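Local atomic coordinates of capsid protein (Infectious hypodermal and hematopoietic necrosis virus, PDB entry 3N7X), a protein that forms the icosahedral capsid of a shrimp densovirus, sixty copies of its beta-barrel subunit building the shell, and binds calcium ions. Residues N80-L86 against L171-Q176; K115-H121 against V285-L291; T227-F232 against P315-L320. All coordinates share one frame; numbering follows the deposited sequence.

Contact 1. Residues N80-L86 against L171-Q176. With CA (calcium ion), chain B.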
loop_
_atom_site.group_PDB
_atom_site.type_symbol
_atom_site.label_atom_id
_atom_site.label_comp_id
_atom_site.label_asym_id
_atom_site.label_seq_id
_atom_site.Cartn_x
_atom_site.Cartn_y
_atom_site.Cartn_z
ATOM N N ASN A 80 4.405 37.010 -92.007
ATOM C CA ASN A 80 4.985 36.611 -93.279
ATOM C C ASN A 80 6.314 35.889 -93.123
ATOM O O ASN A 80 6.639 35.007 -93.915
ATOM C CB ASN A 80 5.179 37.839 -94.167
ATOM C CG ASN A 80 3.948 38.717 -94.215
ATOM O OD1 ASN A 80 3.547 39.302 -93.203
ATOM N ND2 ASN A 80 3.333 38.814 -95.391
ATOM N N LEU A 81 7.082 36.260 -92.104
ATOM C CA LEU A 81 8.381 35.636 -91.889
ATOM C C LEU A 81 8.280 34.184 -91.461
ATOM O O LEU A 81 9.250 33.440 -91.565
ATOM C CB LEU A 81 9.181 36.413 -90.843
ATOM C CG LEU A 81 9.571 37.855 -91.183
ATOM C CD1 LEU A 81 10.387 38.430 -90.040
ATOM C CD2 LEU A 81 10.377 37.899 -92.478
ATOM N N TYR A 82 7.107 33.773 -90.991
ATOM C CA TYR A 82 6.923 32.400 -90.529
ATOM C C TYR A 82 6.141 31.518 -91.496
ATOM O O TYR A 82 6.408 30.323 -91.599
ATOM C CB TYR A 82 6.204 32.396 -89.179
ATOM C CG TYR A 82 6.831 33.282 -88.124
ATOM C CD1 TYR A 82 7.763 32.774 -87.211
ATOM C CD2 TYR A 82 6.478 34.630 -88.026
ATOM C CE1 TYR A 82 8.322 33.591 -86.223
ATOM C CE2 TYR A 82 7.028 35.450 -87.049
ATOM C CZ TYR A 82 7.944 34.927 -86.153
ATOM O OH TYR A 82 8.465 35.748 -85.181
ATOM N N LEU A 83 5.170 32.100 -92.194
ATOM C CA LEU A 83 4.343 31.340 -93.131
ATOM C C LEU A 83 4.968 31.170 -94.513
ATOM O O LEU A 83 4.479 30.389 -95.333
ATOM C CB LEU A 83 2.962 31.994 -93.254
ATOM C CG LEU A 83 1.930 31.611 -92.187
ATOM C CD1 LEU A 83 2.557 31.634 -90.810
ATOM C CD2 LEU A 83 0.752 32.561 -92.259
ATOM N N TYR A 84 6.047 31.904 -94.766
ATOM C CA TYR A 84 6.750 31.819 -96.043
ATOM C C TYR A 84 8.169 31.335 -95.823
ATOM O O TYR A 84 8.689 31.383 -94.707
ATOM C CB TYR A 84 6.803 33.186 -96.724
ATOM C CG TYR A 84 5.504 33.613 -97.351
ATOM C CD1 TYR A 84 5.219 33.306 -98.681
ATOM C CD2 TYR A 84 4.553 34.318 -96.613
ATOM C CE1 TYR A 84 4.012 33.694 -99.265
ATOM C CE2 TYR A 84 3.344 34.709 -97.184
ATOM C CZ TYR A 84 3.079 34.397 -98.510
ATOM O OH TYR A 84 1.890 34.794 -99.081
ATOM N N GLY A 85 8.788 30.875 -96.903
ATOM C CA GLY A 85 10.161 30.410 -96.858
ATOM C C GLY A 85 10.817 30.780 -98.176
ATOM O O GLY A 85 10.304 31.633 -98.904
ATOM N N LEU A 86 11.938 30.143 -98.495
ATOM C CA LEU A 86 12.629 30.429 -99.744
ATOM C C LEU A 86 12.551 29.269 -100.724
ATOM O O LEU A 86 12.710 28.113 -100.339
ATOM C CB LEU A 86 14.098 30.757 -99.479
ATOM C CG LEU A 86 14.349 32.018 -98.658
ATOM C CD1 LEU A 86 15.845 32.253 -98.537
ATOM C CD2 LEU A 86 13.669 33.207 -99.324
ATOM N N LEU A 171 9.716 40.904 -99.853
ATOM C CA LEU A 171 9.535 39.931 -98.790
ATOM C C LEU A 171 10.703 38.943 -98.801
ATOM O O LEU A 171 11.192 38.531 -97.744
ATOM C CB LEU A 171 8.221 39.170 -98.964
ATOM C CG LEU A 171 8.033 37.996 -97.993
ATOM C CD1 LEU A 171 8.139 38.500 -96.569
ATOM C CD2 LEU A 171 6.685 37.319 -98.227
ATOM N N ALA A 172 11.154 38.563 -99.992
ATOM C CA ALA A 172 12.270 37.630 -100.102
ATOM C C ALA A 172 13.500 38.160 -99.356
ATOM O O ALA A 172 14.168 37.413 -98.641
ATOM C CB ALA A 172 12.613 37.383 -101.568
ATOM N N LYS A 173 13.797 39.446 -99.523
ATOM C CA LYS A 173 14.945 40.051 -98.854
ATOM C C LYS A 173 14.827 39.907 -97.336
ATOM O O LYS A 173 15.771 39.479 -96.668
ATOM C CB LYS A 173 15.052 41.534 -99.223
ATOM C CG LYS A 173 15.453 41.789 -100.668
ATOM C CD LYS A 173 16.960 41.674 -100.867
ATOM C CE LYS A 173 17.694 42.826 -100.171
ATOM N NZ LYS A 173 19.182 42.777 -100.340
ATOM N N TRP A 174 13.664 40.266 -96.795
ATOM C CA TRP A 174 13.441 40.163 -95.360
ATOM C C TRP A 174 13.622 38.731 -94.863
ATOM O O TRP A 174 14.143 38.507 -93.772
ATOM C CB TRP A 174 12.041 40.649 -94.994
ATOM C CG TRP A 174 11.891 42.138 -94.984
ATOM C CD1 TRP A 174 11.218 42.901 -95.894
ATOM C CD2 TRP A 174 12.365 43.040 -93.979
ATOM N NE1 TRP A 174 11.234 44.218 -95.513
ATOM C CE2 TRP A 174 11.932 44.334 -94.341
ATOM C CE3 TRP A 174 13.110 42.880 -92.803
ATOM C CZ2 TRP A 174 12.216 45.464 -93.568
ATOM C CZ3 TRP A 174 13.393 44.007 -92.031
ATOM C CH2 TRP A 174 12.944 45.281 -92.420
ATOM N N ILE A 175 13.182 37.762 -95.655
ATOM C CA ILE A 175 13.331 36.371 -95.262
ATOM C C ILE A 175 14.812 36.018 -95.301
ATOM O O ILE A 175 15.317 35.283 -94.454
ATOM C CB ILE A 175 12.560 35.441 -96.213
ATOM C CG1 ILE A 175 11.059 35.665 -96.040
ATOM C CG2 ILE A 175 12.922 33.991 -95.937
ATOM C CD1 ILE A 175 10.203 34.763 -96.905
ATOM N N GLN A 176 15.512 36.556 -96.291
ATOM C CA GLN A 176 16.935 36.296 -96.435
ATOM C C GLN A 176 17.734 36.876 -95.273
ATOM O O GLN A 176 18.696 36.265 -94.799
ATOM C CB GLN A 176 17.445 36.896 -97.749
ATOM C CG GLN A 176 17.290 35.986 -98.962
ATOM C CD GLN A 176 17.170 36.758 -100.278
ATOM O OE1 GLN A 176 17.827 37.784 -100.479
ATOM N NE2 GLN A 176 16.333 36.258 -101.183
HETATM CA CA CA B . 20.119 34.423 -95.093
HETATM O O HOH W 1 17.941 33.535 -94.554
HETATM O O HOH W 2 22.463 34.017 -95.503
HETATM O O HOH W 3 21.357 36.449 -94.909
#

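Contact 2. Residues K115-H121 against V285-L291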
loop_
_atom_site.group_PDB
_atom_site.type_symbol
_atom_site.label_atom_id
_atom_site.label_comp_id
_atom_site.label_asym_id
_atom_site.label_seq_id
_atom_site.Cartn_x
_atom_site.Cartn_y
_atom_site.Cartn_z
ATOM N N LYS A 115 1.740 32.214 -79.981
ATOM C CA LYS A 115 3.099 32.585 -79.644
ATOM C C LYS A 115 3.988 32.433 -80.876
ATOM O O LYS A 115 3.716 31.615 -81.755
ATOM C CB LYS A 115 3.577 31.668 -78.517
ATOM C CG LYS A 115 4.886 32.037 -77.874
ATOM C CD LYS A 115 5.263 31.014 -76.800
ATOM C CE LYS A 115 6.594 31.375 -76.130
ATOM N NZ LYS A 115 7.082 30.340 -75.164
ATOM N N ALA A 116 5.039 33.237 -80.947
ATOM C CA ALA A 116 5.975 33.171 -82.058
ATOM C C ALA A 116 7.279 33.787 -81.585
ATOM O O ALA A 116 7.298 34.539 -80.607
ATOM C CB ALA A 116 5.434 33.929 -83.255
ATOM N N GLY A 117 8.375 33.466 -82.265
ATOM C CA GLY A 117 9.644 34.029 -81.856
ATOM C C GLY A 117 10.857 33.495 -82.584
ATOM O O GLY A 117 10.752 32.683 -83.508
ATOM N N VAL A 118 12.021 33.963 -82.146
ATOM C CA VAL A 118 13.287 33.566 -82.732
ATOM C C VAL A 118 14.335 33.398 -81.666
ATOM O O VAL A 118 14.238 33.965 -80.572
ATOM C CB VAL A 118 13.826 34.640 -83.687
ATOM C CG1 VAL A 118 15.012 34.103 -84.477
ATOM C CG2 VAL A 118 12.738 35.078 -84.609
ATOM N N VAL A 119 15.344 32.614 -82.007
ATOM C CA VAL A 119 16.473 32.395 -81.134
ATOM C C VAL A 119 17.678 32.474 -82.046
ATOM O O VAL A 119 17.791 31.697 -82.993
ATOM C CB VAL A 119 16.462 31.001 -80.478
ATOM C CG1 VAL A 119 17.663 30.866 -79.555
ATOM C CG2 VAL A 119 15.189 30.802 -79.700
ATOM N N MET A 120 18.560 33.429 -81.792
ATOM C CA MET A 120 19.763 33.542 -82.598
ATOM C C MET A 120 20.879 32.938 -81.769
ATOM O O MET A 120 20.957 33.174 -80.561
ATOM C CB MET A 120 20.072 35.002 -82.915
ATOM C CG MET A 120 19.016 35.678 -83.771
ATOM S SD MET A 120 19.520 37.328 -84.317
ATOM C CE MET A 120 19.469 38.259 -82.763
ATOM N N HIS A 121 21.731 32.145 -82.410
ATOM C CA HIS A 121 22.828 31.511 -81.703
ATOM C C HIS A 121 23.971 31.173 -82.644
ATOM O O HIS A 121 23.930 31.497 -83.830
ATOM C CB HIS A 121 22.342 30.224 -81.018
ATOM C CG HIS A 121 21.847 29.173 -81.969
ATOM N ND1 HIS A 121 20.542 29.117 -82.411
ATOM C CD2 HIS A 121 22.487 28.135 -82.562
ATOM C CE1 HIS A 121 20.398 28.090 -83.233
ATOM N NE2 HIS A 121 21.564 27.478 -83.341
ATOM N N VAL A 285 25.101 34.394 -87.886
ATOM C CA VAL A 285 24.453 33.642 -86.825
ATOM C C VAL A 285 23.395 32.736 -87.422
ATOM O O VAL A 285 23.041 32.870 -88.593
ATOM C CB VAL A 285 23.753 34.581 -85.806
ATOM C CG1 VAL A 285 24.741 35.596 -85.259
ATOM C CG2 VAL A 285 22.575 35.281 -86.468
ATOM N N GLN A 286 22.906 31.803 -86.614
ATOM C CA GLN A 286 21.840 30.917 -87.046
ATOM C C GLN A 286 20.613 31.451 -86.323
ATOM O O GLN A 286 20.695 31.843 -85.158
ATOM C CB GLN A 286 22.094 29.471 -86.617
ATOM C CG GLN A 286 21.046 28.514 -87.166
ATOM C CD GLN A 286 21.249 27.082 -86.717
ATOM O OE1 GLN A 286 22.371 26.574 -86.712
ATOM N NE2 GLN A 286 20.158 26.415 -86.352
ATOM N N ALA A 287 19.481 31.489 -87.011
ATOM C CA ALA A 287 18.265 31.992 -86.397
ATOM C C ALA A 287 17.139 30.986 -86.570
ATOM O O ALA A 287 16.745 30.672 -87.693
ATOM C CB ALA A 287 17.884 33.328 -87.021
ATOM N N ASP A 288 16.632 30.478 -85.453
ATOM C CA ASP A 288 15.548 29.508 -85.492
ATOM C C ASP A 288 14.230 30.212 -85.188
ATOM O O ASP A 288 14.116 30.946 -84.203
ATOM C CB ASP A 288 15.824 28.374 -84.497
ATOM C CG ASP A 288 17.113 27.608 -84.822
ATOM O OD1 ASP A 288 17.542 27.623 -86.002
ATOM O OD2 ASP A 288 17.691 26.981 -83.902
ATOM N N PHE A 289 13.245 29.990 -86.056
ATOM C CA PHE A 289 11.929 30.614 -85.944
ATOM C C PHE A 289 10.821 29.625 -85.669
ATOM O O PHE A 289 10.887 28.470 -86.092
ATOM C CB PHE A 289 11.561 31.322 -87.250
ATOM C CG PHE A 289 12.405 32.518 -87.562
ATOM C CD1 PHE A 289 11.886 33.803 -87.425
ATOM C CD2 PHE A 289 13.711 32.366 -88.026
ATOM C CE1 PHE A 289 12.655 34.925 -87.750
ATOM C CE2 PHE A 289 14.488 33.478 -88.351
ATOM C CZ PHE A 289 13.958 34.761 -88.214
ATOM N N PHE A 290 9.780 30.094 -84.989
ATOM C CA PHE A 290 8.624 29.258 -84.712
ATOM C C PHE A 290 7.392 30.138 -84.511
ATOM O O PHE A 290 7.493 31.280 -84.051
ATOM C CB PHE A 290 8.836 28.405 -83.455
ATOM C CG PHE A 290 8.677 29.171 -82.177
ATOM C CD1 PHE A 290 9.743 29.900 -81.646
ATOM C CD2 PHE A 290 7.438 29.228 -81.540
ATOM C CE1 PHE A 290 9.576 30.681 -80.499
ATOM C CE2 PHE A 290 7.259 30.006 -80.393
ATOM C CZ PHE A 290 8.333 30.735 -79.874
ATOM N N LEU A 291 6.233 29.594 -84.864
ATOM C CA LEU A 291 4.973 30.293 -84.693
ATOM C C LEU A 291 3.870 29.265 -84.487
ATOM O O LEU A 291 3.801 28.259 -85.200
ATOM C CB LEU A 291 4.661 31.166 -85.908
ATOM C CG LEU A 291 3.323 31.914 -85.819
ATOM C CD1 LEU A 291 3.407 33.224 -86.585
ATOM C CD2 LEU A 291 2.196 31.033 -86.357
#

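Contact 3. Residues T227-F232 against P315-L320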
loop_
_atom_site.group_PDB
_atom_site.type_symbol
_atom_site.label_atom_id
_atom_site.label_comp_id
_atom_site.label_asym_id
_atom_site.label_seq_id
_atom_site.Cartn_x
_atom_site.Cartn_y
_atom_site.Cartn_z
ATOM N N THR A 227 1.954 38.306 -100.078
ATOM C CA THR A 227 3.372 38.429 -100.317
ATOM C C THR A 227 3.720 39.900 -100.511
ATOM O O THR A 227 4.888 40.284 -100.553
ATOM C CB THR A 227 3.735 37.657 -101.586
ATOM O OG1 THR A 227 5.153 37.629 -101.732
ATOM C CG2 THR A 227 3.126 38.334 -102.812
ATOM N N THR A 228 2.681 40.719 -100.610
ATOM C CA THR A 228 2.827 42.145 -100.861
ATOM C C THR A 228 2.966 43.052 -99.642
ATOM O O THR A 228 3.628 44.088 -99.709
ATOM C CB THR A 228 1.634 42.641 -101.667
ATOM O OG1 THR A 228 0.454 42.565 -100.855
ATOM C CG2 THR A 228 1.435 41.765 -102.901
ATOM N N GLY A 229 2.326 42.687 -98.540
ATOM C CA GLY A 229 2.405 43.526 -97.360
ATOM C C GLY A 229 2.466 42.739 -96.069
ATOM O O GLY A 229 1.754 41.739 -95.902
ATOM N N PRO A 230 3.308 43.173 -95.124
ATOM C CA PRO A 230 3.425 42.468 -93.848
ATOM C C PRO A 230 2.135 42.500 -93.033
ATOM O O PRO A 230 1.497 43.545 -92.899
ATOM C CB PRO A 230 4.574 43.201 -93.158
ATOM C CG PRO A 230 4.421 44.599 -93.665
ATOM C CD PRO A 230 4.148 44.385 -95.135
ATOM N N THR A 231 1.747 41.342 -92.511
ATOM C CA THR A 231 0.557 41.234 -91.680
ATOM C C THR A 231 1.063 41.042 -90.251
ATOM O O THR A 231 1.836 40.122 -89.969
ATOM C CB THR A 231 -0.313 40.037 -92.101
ATOM O OG1 THR A 231 -0.759 40.226 -93.450
ATOM C CG2 THR A 231 -1.523 39.912 -91.189
ATOM N N PHE A 232 0.636 41.923 -89.354
ATOM C CA PHE A 232 1.086 41.875 -87.971
ATOM C C PHE A 232 0.383 40.857 -87.088
ATOM O O PHE A 232 -0.823 40.643 -87.198
ATOM C CB PHE A 232 0.928 43.250 -87.308
ATOM C CG PHE A 232 1.660 44.365 -88.003
ATOM C CD1 PHE A 232 2.587 44.104 -89.011
ATOM C CD2 PHE A 232 1.432 45.686 -87.630
ATOM C CE1 PHE A 232 3.276 45.143 -89.637
ATOM C CE2 PHE A 232 2.114 46.733 -88.248
ATOM C CZ PHE A 232 3.040 46.462 -89.256
ATOM N N PRO A 315 -6.627 41.873 -89.355
ATOM C CA PRO A 315 -5.344 42.182 -88.722
ATOM C C PRO A 315 -4.729 43.469 -89.248
ATOM O O PRO A 315 -5.055 43.935 -90.340
ATOM C CB PRO A 315 -4.494 40.964 -89.064
ATOM C CG PRO A 315 -5.018 40.568 -90.417
ATOM C CD PRO A 315 -6.518 40.678 -90.211
ATOM N N CYS A 316 -3.835 44.038 -88.454
ATOM C CA CYS A 316 -3.140 45.251 -88.837
ATOM C C CYS A 316 -2.085 44.861 -89.874
ATOM O O CYS A 316 -1.508 43.771 -89.802
ATOM C CB CYS A 316 -2.460 45.855 -87.606
ATOM S SG CYS A 316 -1.685 47.466 -87.866
ATOM N N THR A 317 -1.842 45.739 -90.842
ATOM C CA THR A 317 -0.830 45.479 -91.865
ATOM C C THR A 317 0.055 46.705 -92.070
ATOM O O THR A 317 -0.333 47.832 -91.741
ATOM C CB THR A 317 -1.466 45.098 -93.227
ATOM O OG1 THR A 317 -2.303 46.166 -93.682
ATOM C CG2 THR A 317 -2.294 43.828 -93.096
ATOM N N GLY A 318 1.250 46.482 -92.609
ATOM C CA GLY A 318 2.173 47.579 -92.852
ATOM C C GLY A 318 2.704 47.536 -94.270
ATOM O O GLY A 318 2.002 47.104 -95.182
ATOM N N GLN A 319 3.940 47.989 -94.464
ATOM C CA GLN A 319 4.553 47.978 -95.784
ATOM C C GLN A 319 5.963 47.431 -95.674
ATOM O O GLN A 319 6.650 47.671 -94.685
ATOM C CB GLN A 319 4.597 49.388 -96.385
ATOM C CG GLN A 319 3.240 50.053 -96.520
ATOM C CD GLN A 319 2.770 50.686 -95.217
ATOM O OE1 GLN A 319 1.567 50.814 -94.972
ATOM N NE2 GLN A 319 3.719 51.098 -94.378
ATOM N N LEU A 320 6.388 46.699 -96.695
ATOM C CA LEU A 320 7.719 46.113 -96.720
ATOM C C LEU A 320 8.865 47.113 -96.515
ATOM O O LEU A 320 9.947 46.726 -96.070
ATOM C CB LEU A 320 7.923 45.363 -98.040
ATOM C CG LEU A 320 7.570 43.872 -98.151
ATOM C CD1 LEU A 320 6.842 43.380 -96.915
ATOM C CD2 LEU A 320 6.738 43.654 -99.401
HETATM O O HOH W 4 -2.674 42.563 -86.148
#

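Contact 1. Residues N80-L86 against L171-Q176
Ile175 meets segment 80-86 with two branches that go separate ways. Its CG2 methyl lies 3.6 Å from CD2 of Leu86, the two side chains running alongside with opposite headings. The longer branch, with CG1 beside the backbone N (chi1 -68°), carries CD1 to within 3.8 Å of CB of Tyr84 and against the carbonyl of Gly85. A beta-branched residue suits this place because its branches can pack on Leu86 and on Tyr84 and Gly85 together. Leu171 works similarly: CD1 touches CB of Asn80 at 3.9 Å, and CD2 sits over one face of the Tyr84 ring, a CH-pi contact 4.1 Å from the ring centroid and 16° off its normal. Tyrosine adds a polar end, its OH bonding to O of Ile225. Leu81 brings CD2 against CB of Trp174, while CD1 of Leu86 rests on the aliphatic CG of Gln176, the two side chains lying roughly perpendicular. Helix 171-176 lies across strand 84-86, their axes 79° apart. The helix ends in a calcium site at a subunit interface: O of Gln176 binds the ion at 2.4 Å together with three waters, O of Tyr55 and the carboxylate of Glu191 from a neighbouring subunit.

Contact 2. Residues K115-H121 against V285-L291
The carbonyl O of Asp288 accepts a hydrogen bond from N of Val119 at 3.0 Å, and CA of Val118 adds a weaker CA-H...O contact to it at 3.1 Å. This antiparallel pattern repeats at Gly117 with Phe290 and at His121 with Gln286, each a hydrogen-bonded pair. Phe290, its CG between the backbone N and carbonyl carbon (chi1 77°), folds its ring back over the facing strand, N of Gly117 standing 3.5 Å above the ring plane. Glycine suits the spot, since the ring takes the room beside its CA. CG of Lys115 lies at that ring's edge. On the other face of the sheet, CG1 of Val118 sits over the centre of the Phe289 ring, 3.9 Å from its centroid, and also packs on CB of Ala287. NE2 of Gln286 donates to the syn lone pair of Asp288 OD1 at 2.9 Å, which should steady the carboxylate whose OD2 accepts N of Leu38 from another subunit. Such long antiparallel pairs build this parvovirus capsid's beta-barrel: strand 208-214 pairs with the far edge of strand 111-131, strand 45-59 flanks strand 281-296, and Tyr82 of helix 80-83 covers Ala116 and Leu291.

Contact 3. Residues T227-F232 against P315-L320
Phe232 holds its CG beside the backbone N (chi1 -57°), while Cys316 turns its SG anti to its own N (chi1 -174°), and these torsions help to bring SG to 3.6 Å from CD2 of Phe232. The sulfur approaches the ring obliquely, 4.6 Å from its centroid, a sulfur-aromatic contact in which a small, polarisable thiol fits beside a broad ring. The ring reaches on along the facing chain, where one face lies over C of Thr317 and CZ comes to 3.8 Å from N of Gly318. Because Gly318 carries no side chain, the phenyl group can settle close to the main chain there. Two backbone bonds hold the chains beside each other: N of Phe232 donates to O of Cys316 at 2.9 Å with an N-H...O angle of 165°, and N of Gly318 donates to O of Pro230 at 3.0 Å. Between these bonds stands a single beta bridge, Thr231 with Thr317, which clips together two irregular loops, one leading from strand 220-221 to strand 264-268 and the other from strand 312-313 to strand 322-324. A water extends the pairing, donating to O of Phe232 and accepting from N of Cys316. The prolines contribute rigid hydrocarbon: CD of Pro230 packs on CD1 of Leu320 at 3.4 Å, and CG of Pro315 meets CG2 of Thr231 at 3.6 Å. Beyond the two loops, Trp78 brings its ring nearly parallel to that of Phe232, and OD1 of Asn80 accepts the N-H of Thr231.

In the fold
Contacts 1 and 2 are buried, whereas contact 3 is only partly so and has exposed threonines at its margin. Chemistry follows place: contact 2 joins two long strands of one sheet by regular backbone bonds, contact 1 sets a helix on helix 80-83 and strand 84-86 mainly by apolar packing, and contact 3 joins loops by one isolated bridge, ring and proline packing, and a water. Contact 1 links the others. Tyr82 packs on Phe289 and Phe290 of contact 2, while Trp174 probably hydrogen-bonds to Leu320 of contact 3, which Asn80 also joins. Contacts 2 and 3 do not touch, their nearest atoms about 8 Å apart. Other subunits reach contacts 1 and 2 but not contact 3.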